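Local atomic coordinates of type III secretion system effector protein ExoU (Pseudomonas fluorescens, PDB entry 4QMK), a protein that is a secreted patatin-like phospholipase that probably cleaves host membrane phospholipids and is thought to be drawn to the plasma membrane by binding phosphatidylinositol 4,5-bisphosphate. Residues F378-V383 with Q427-E432; Q537-G542 with A562-R567. All coordinates share one frame; numbering follows the deposited sequence.

Interaction 1: residues F378-V383 with Q427-E432; sequences FSEQTV and QQRELE
Arg429 lays the flat end of its side chain against Glu380 and Gln381, at the point where one helix ends and the chain turns into a strand. Its chain is folded at two places, chi2 -62° and chi3 -67°, and these bends carry the guanidinium across to residues 378-383. One face of the guanidinium meets Glu380 O and the CG of Gln381. Arg429 CD is also close to that oxygen, 3.7 Å from Glu380 O. Glu380 CB approaches Arg429 NH1 at 3.8 Å. Farther along the group, Gln381 CG sits 3.9 Å from Arg429 NH2. The Gln381 amide plane is turned only 19° from the guanidinium plane.

No direct hydrogen bond joins the two segments. Glu380 OE1 and Arg429 NH1 stand 4.2 Å apart, too far for a salt bridge. A water beside the pair bridges them. It donates to Glu380 OE1 at 2.7 Å and accepts from Arg429 NH1 at 3.1 Å, lying at the guanidinium edge and in its plane. The two charges probably still attract at this distance, and the water bridge adds to that.

The firmer polar ties lie outside the two segments. Arg429 NE forms a salt bridge with Glu331, and Gln381 OE1 takes a hydrogen bond from the backbone N of Ala332. Glu380 O accepts from His425, one turn back on the helix of Arg429. The contact lies at the surface, where the last turns of helix 408-431 pass over the junction of helix 374-380 with strand 382-389. That strand runs parallel to strand 332-337 in the mixed sheet, and its Val383 packs on Thr421 and Val422 of the long helix.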
loop_
_atom_site.group_PDB
_atom_site.type_symbol
_atom_site.label_atom_id
_atom_site.label_comp_id
_atom_site.label_asym_id
_atom_site.label_seq_id
_atom_site.Cartn_x
_atom_site.Cartn_y
_atom_site.Cartn_z
ATOM N N PHE A 378 -1.089 1.989 -35.144
ATOM C CA PHE A 378 -0.553 0.855 -34.452
ATOM C C PHE A 378 0.193 -0.036 -35.450
ATOM O O PHE A 378 1.371 -0.435 -35.195
ATOM C CB PHE A 378 -1.691 0.108 -33.751
ATOM C CG PHE A 378 -1.298 -1.188 -33.102
ATOM C CD1 PHE A 378 -1.329 -2.405 -33.814
ATOM C CD2 PHE A 378 -0.955 -1.220 -31.751
ATOM C CE1 PHE A 378 -0.965 -3.613 -33.199
ATOM C CE2 PHE A 378 -0.600 -2.427 -31.135
ATOM C CZ PHE A 378 -0.608 -3.619 -31.855
ATOM N N SER A 379 -0.405 -0.298 -36.608
ATOM C CA SER A 379 0.254 -1.236 -37.521
ATOM C C SER A 379 1.381 -0.582 -38.299
ATOM O O SER A 379 2.305 -1.244 -38.657
ATOM C CB SER A 379 -0.748 -2.002 -38.424
ATOM O OG SER A 379 -1.064 -1.296 -39.580
ATOM N N GLU A 380 1.320 0.726 -38.539
ATOM C CA GLU A 380 2.428 1.434 -39.174
ATOM C C GLU A 380 3.629 1.484 -38.224
ATOM O O GLU A 380 4.802 1.575 -38.665
ATOM C CB GLU A 380 2.026 2.877 -39.490
ATOM C CG GLU A 380 1.135 3.054 -40.718
ATOM C CD GLU A 380 0.424 4.414 -40.766
ATOM O OE1 GLU A 380 0.714 5.292 -39.925
ATOM O OE2 GLU A 380 -0.447 4.608 -41.640
ATOM N N GLN A 381 3.347 1.436 -36.927
ATOM C CA GLN A 381 4.373 1.519 -35.935
ATOM C C GLN A 381 4.868 0.162 -35.485
ATOM O O GLN A 381 5.611 0.059 -34.517
ATOM C CB GLN A 381 3.838 2.296 -34.756
ATOM C CG GLN A 381 3.789 3.779 -35.075
ATOM C CD GLN A 381 2.870 4.580 -34.169
ATOM O OE1 GLN A 381 3.031 4.626 -32.953
ATOM N NE2 GLN A 381 1.950 5.250 -34.770
ATOM N N THR A 382 4.417 -0.889 -36.169
ATOM C CA THR A 382 4.721 -2.240 -35.777
ATOM C C THR A 382 5.838 -2.756 -36.649
ATOM O O THR A 382 5.797 -2.525 -37.853
ATOM C CB THR A 382 3.499 -3.134 -35.987
ATOM O OG1 THR A 382 2.464 -2.741 -35.067
ATOM C CG2 THR A 382 3.838 -4.551 -35.789
ATOM N N VAL A 383 6.824 -3.443 -36.056
ATOM C CA VAL A 383 7.880 -4.072 -36.842
ATOM C C VAL A 383 7.868 -5.565 -36.551
ATOM O O VAL A 383 7.792 -6.003 -35.381
ATOM C CB VAL A 383 9.275 -3.427 -36.564
ATOM C CG1 VAL A 383 9.746 -3.700 -35.166
ATOM C CG2 VAL A 383 10.300 -3.892 -37.563
ATOM N N GLN A 427 14.219 3.830 -40.452
ATOM C CA GLN A 427 14.538 4.691 -41.573
ATOM C C GLN A 427 13.280 5.056 -42.343
ATOM O O GLN A 427 13.041 6.221 -42.615
ATOM C CB GLN A 427 15.560 4.024 -42.488
ATOM C CG GLN A 427 17.010 4.003 -41.981
ATOM C CD GLN A 427 17.686 5.379 -42.001
ATOM O OE1 GLN A 427 17.404 6.247 -41.163
ATOM N NE2 GLN A 427 18.578 5.588 -42.975
ATOM N N GLN A 428 12.455 4.067 -42.661
ATOM C CA GLN A 428 11.194 4.263 -43.392
ATOM C C GLN A 428 10.292 5.211 -42.644
ATOM O O GLN A 428 9.591 6.052 -43.236
ATOM C CB GLN A 428 10.493 2.920 -43.576
ATOM C CG GLN A 428 9.100 2.992 -44.196
ATOM C CD GLN A 428 9.170 3.497 -45.625
ATOM O OE1 GLN A 428 10.044 3.071 -46.385
ATOM N NE2 GLN A 428 8.283 4.429 -45.996
ATOM N N ARG A 429 10.257 5.081 -41.333
ATOM C CA ARG A 429 9.425 5.971 -40.561
ATOM C C ARG A 429 9.842 7.458 -40.776
ATOM O O ARG A 429 8.999 8.355 -40.801
ATOM C CB ARG A 429 9.468 5.617 -39.070
ATOM C CG ARG A 429 8.854 4.286 -38.684
ATOM C CD ARG A 429 7.376 4.198 -39.003
ATOM N NE ARG A 429 6.568 5.117 -38.189
ATOM C CZ ARG A 429 5.398 5.645 -38.578
ATOM N NH1 ARG A 429 4.905 5.362 -39.744
ATOM N NH2 ARG A 429 4.743 6.452 -37.801
ATOM N N GLU A 430 11.117 7.725 -40.925
ATOM C CA GLU A 430 11.543 9.110 -41.157
ATOM C C GLU A 430 11.054 9.704 -42.502
ATOM O O GLU A 430 11.033 10.919 -42.661
ATOM C CB GLU A 430 13.046 9.215 -41.118
ATOM C CG GLU A 430 13.676 8.961 -39.772
ATOM C CD GLU A 430 15.128 9.371 -39.789
ATOM O OE1 GLU A 430 15.587 9.821 -40.874
ATOM O OE2 GLU A 430 15.813 9.267 -38.748
ATOM N N LEU A 431 10.670 8.850 -43.450
ATOM C CA LEU A 431 10.210 9.291 -44.739
ATOM C C LEU A 431 8.670 9.592 -44.798
ATOM O O LEU A 431 8.179 10.128 -45.774
ATOM C CB LEU A 431 10.553 8.230 -45.781
ATOM C CG LEU A 431 12.034 7.866 -45.909
ATOM C CD1 LEU A 431 12.232 6.905 -47.070
ATOM C CD2 LEU A 431 12.891 9.127 -46.092
ATOM N N GLU A 432 7.912 9.217 -43.790
ATOM C CA GLU A 432 6.499 9.414 -43.859
ATOM C C GLU A 432 6.210 10.871 -43.630
ATOM O O GLU A 432 6.909 11.543 -42.889
ATOM C CB GLU A 432 5.759 8.614 -42.793
ATOM C CG GLU A 432 6.039 7.142 -42.779
ATOM C CD GLU A 432 5.566 6.380 -44.013
ATOM O OE1 GLU A 432 4.544 6.736 -44.606
ATOM O OE2 GLU A 432 6.224 5.365 -44.363
HETATM O O HOH W 1 2.514 7.246 -40.441
#

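Interaction 2: residues Q537-G542 with A562-R567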
loop_
_atom_site.group_PDB
_atom_site.type_symbol
_atom_site.label_atom_id
_atom_site.label_comp_id
_atom_site.label_asym_id
_atom_site.label_seq_id
_atom_site.Cartn_x
_atom_site.Cartn_y
_atom_site.Cartn_z
ATOM N N GLN A 537 -4.426 20.500 -7.662
ATOM C CA GLN A 537 -5.097 20.952 -6.416
ATOM C C GLN A 537 -6.144 22.010 -6.733
ATOM O O GLN A 537 -7.233 22.016 -6.152
ATOM C CB GLN A 537 -4.164 21.631 -5.430
ATOM C CG GLN A 537 -2.947 20.893 -4.970
ATOM C CD GLN A 537 -2.105 21.774 -4.049
ATOM O OE1 GLN A 537 -0.902 21.967 -4.284
ATOM N NE2 GLN A 537 -2.742 22.353 -3.028
ATOM N N LEU A 538 -5.778 22.941 -7.613
ATOM C CA LEU A 538 -6.686 24.003 -7.976
ATOM C C LEU A 538 -7.900 23.400 -8.650
ATOM O O LEU A 538 -9.025 23.817 -8.366
ATOM C CB LEU A 538 -6.025 25.043 -8.870
ATOM C CG LEU A 538 -7.021 26.112 -9.312
ATOM C CD1 LEU A 538 -7.597 26.912 -8.161
ATOM C CD2 LEU A 538 -6.376 27.019 -10.331
ATOM N N LEU A 539 -7.692 22.414 -9.523
ATOM C CA LEU A 539 -8.861 21.754 -10.162
ATOM C C LEU A 539 -9.778 21.097 -9.154
ATOM O O LEU A 539 -10.997 21.118 -9.327
ATOM C CB LEU A 539 -8.452 20.751 -11.218
ATOM C CG LEU A 539 -7.902 21.394 -12.488
ATOM C CD1 LEU A 539 -7.462 20.322 -13.457
ATOM C CD2 LEU A 539 -8.928 22.288 -13.120
ATOM N N GLN A 540 -9.218 20.537 -8.090
ATOM C CA GLN A 540 -10.081 19.938 -7.041
ATOM C C GLN A 540 -10.945 21.007 -6.391
ATOM O O GLN A 540 -12.151 20.837 -6.268
ATOM C CB GLN A 540 -9.262 19.202 -5.981
ATOM C CG GLN A 540 -8.467 18.008 -6.522
ATOM C CD GLN A 540 -9.326 17.059 -7.366
ATOM O OE1 GLN A 540 -10.499 16.809 -7.053
ATOM N NE2 GLN A 540 -8.750 16.549 -8.456
ATOM N N VAL A 541 -10.320 22.120 -6.004
ATOM C CA VAL A 541 -11.037 23.229 -5.406
ATOM C C VAL A 541 -12.142 23.663 -6.345
ATOM O O VAL A 541 -13.263 23.885 -5.936
ATOM C CB VAL A 541 -10.128 24.459 -5.179
ATOM C CG1 VAL A 541 -10.986 25.648 -4.735
ATOM C CG2 VAL A 541 -9.036 24.166 -4.161
ATOM N N GLY A 542 -11.802 23.800 -7.619
ATOM C CA GLY A 542 -12.773 24.210 -8.624
ATOM C C GLY A 542 -13.968 23.293 -8.629
ATOM O O GLY A 542 -15.100 23.758 -8.672
ATOM N N ALA A 562 -14.614 21.246 -16.235
ATOM C CA ALA A 562 -15.401 20.444 -17.164
ATOM C C ALA A 562 -14.457 19.528 -18.012
ATOM O O ALA A 562 -14.771 18.383 -18.288
ATOM C CB ALA A 562 -16.231 21.339 -18.064
ATOM N N GLU A 563 -13.300 20.041 -18.392
ATOM C CA GLU A 563 -12.317 19.235 -19.120
ATOM C C GLU A 563 -11.765 18.093 -18.234
ATOM O O GLU A 563 -11.546 16.989 -18.710
ATOM C CB GLU A 563 -11.196 20.105 -19.592
ATOM C CG GLU A 563 -10.093 19.402 -20.346
ATOM C CD GLU A 563 -10.504 18.688 -21.606
ATOM O OE1 GLU A 563 -9.772 17.734 -21.961
ATOM O OE2 GLU A 563 -11.512 19.058 -22.227
ATOM N N MET A 564 -11.602 18.367 -16.946
ATOM C CA MET A 564 -11.112 17.384 -16.034
ATOM C C MET A 564 -12.074 16.227 -15.920
ATOM O O MET A 564 -11.656 15.064 -15.927
ATOM C CB MET A 564 -10.897 17.957 -14.639
ATOM C CG MET A 564 -10.194 16.999 -13.688
ATOM S SD MET A 564 -10.248 17.517 -11.955
ATOM C CE MET A 564 -12.032 17.582 -11.777
ATOM N N GLN A 565 -13.360 16.556 -15.782
ATOM C CA GLN A 565 -14.407 15.580 -15.624
ATOM C C GLN A 565 -14.555 14.772 -16.919
ATOM O O GLN A 565 -14.712 13.552 -16.900
ATOM C CB GLN A 565 -15.678 16.281 -15.134
ATOM C CG GLN A 565 -15.526 16.717 -13.665
ATOM C CD GLN A 565 -16.552 17.747 -13.128
ATOM O OE1 GLN A 565 -17.285 18.406 -13.883
ATOM N NE2 GLN A 565 -16.550 17.926 -11.791
ATOM N N LYS A 566 -14.390 15.432 -18.053
ATOM C CA LYS A 566 -14.401 14.751 -19.340
ATOM C C LYS A 566 -13.284 13.687 -19.411
ATOM O O LYS A 566 -13.523 12.575 -19.830
ATOM C CB LYS A 566 -14.281 15.778 -20.466
ATOM C CG LYS A 566 -14.223 15.246 -21.894
ATOM C CD LYS A 566 -14.368 16.403 -22.871
ATOM C CE LYS A 566 -14.171 15.983 -24.321
ATOM N NZ LYS A 566 -12.790 15.488 -24.551
ATOM N N ARG A 567 -12.075 14.048 -19.000
ATOM C CA ARG A 567 -10.945 13.127 -18.998
ATOM C C ARG A 567 -11.135 11.970 -18.044
ATOM O O ARG A 567 -10.766 10.820 -18.382
ATOM C CB ARG A 567 -9.664 13.840 -18.668
ATOM C CG ARG A 567 -9.132 14.572 -19.876
ATOM C CD ARG A 567 -7.818 15.319 -19.648
ATOM N NE ARG A 567 -7.690 16.338 -20.704
ATOM C CZ ARG A 567 -6.596 17.024 -20.946
ATOM N NH1 ARG A 567 -5.512 16.847 -20.212
ATOM N NH2 ARG A 567 -6.597 17.912 -21.915
#
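Met564 reaches across from helix 555-585 and sets its sulfur against Leu539 on helix 533-544. Met564 SD lies 3.8 Å from Leu539 CB. The methionine has CG anti to the backbone N (chi1 -172°), and its extended chi1 and chi2 carry SD to the neighbouring helix. The chain bends only beyond it, at chi3. Both CB atoms point across the interface, and their CA atoms are 7.7 Å apart.

Gln540 arrives from another direction. Its CB points away from the other helix, but a bend at chi2 (-50°) brings the amide back. Gln540 NE2 then stands 3.9 Å from Met564 SD, and the two side chains cross at about a right angle.

Leu539 and Met564 are both buried. Asn528 touches each of them, Leu557 and Ala560 also pack on Leu539, and Thr543 packs on Met564. Within helix 555-585, Arg567 NE and Glu563 OE1, one turn apart, form a salt bridge at 2.8 Å.

No hydrogen bond or salt bridge spans the two segments. Their hold on each other is chiefly van der Waals packing of a thioether on leucine, with a glutamine amide at the exposed border.

Interactions 1 and 2 do not touch. Their centres are 36 Å apart, their nearest atoms about 20 Å, and they lie on opposite sides of the chain's centre. They also follow one another in sequence. Interaction 1 lies at the start of strand 382-389, next to last in the mixed sheet of the patatin-like phospholipase fold. That sheet includes strand 99-103, which leads to Ser104 in a GxSxG pattern, consistent with the nucleophile elbow of this family. Interaction 2 joins two helices of the C-terminal helical part, and residues 565-567 belong to the ExoU C-terminal domain family. Each contact involves a long helix, 408-431 in the first and 555-585 in the second.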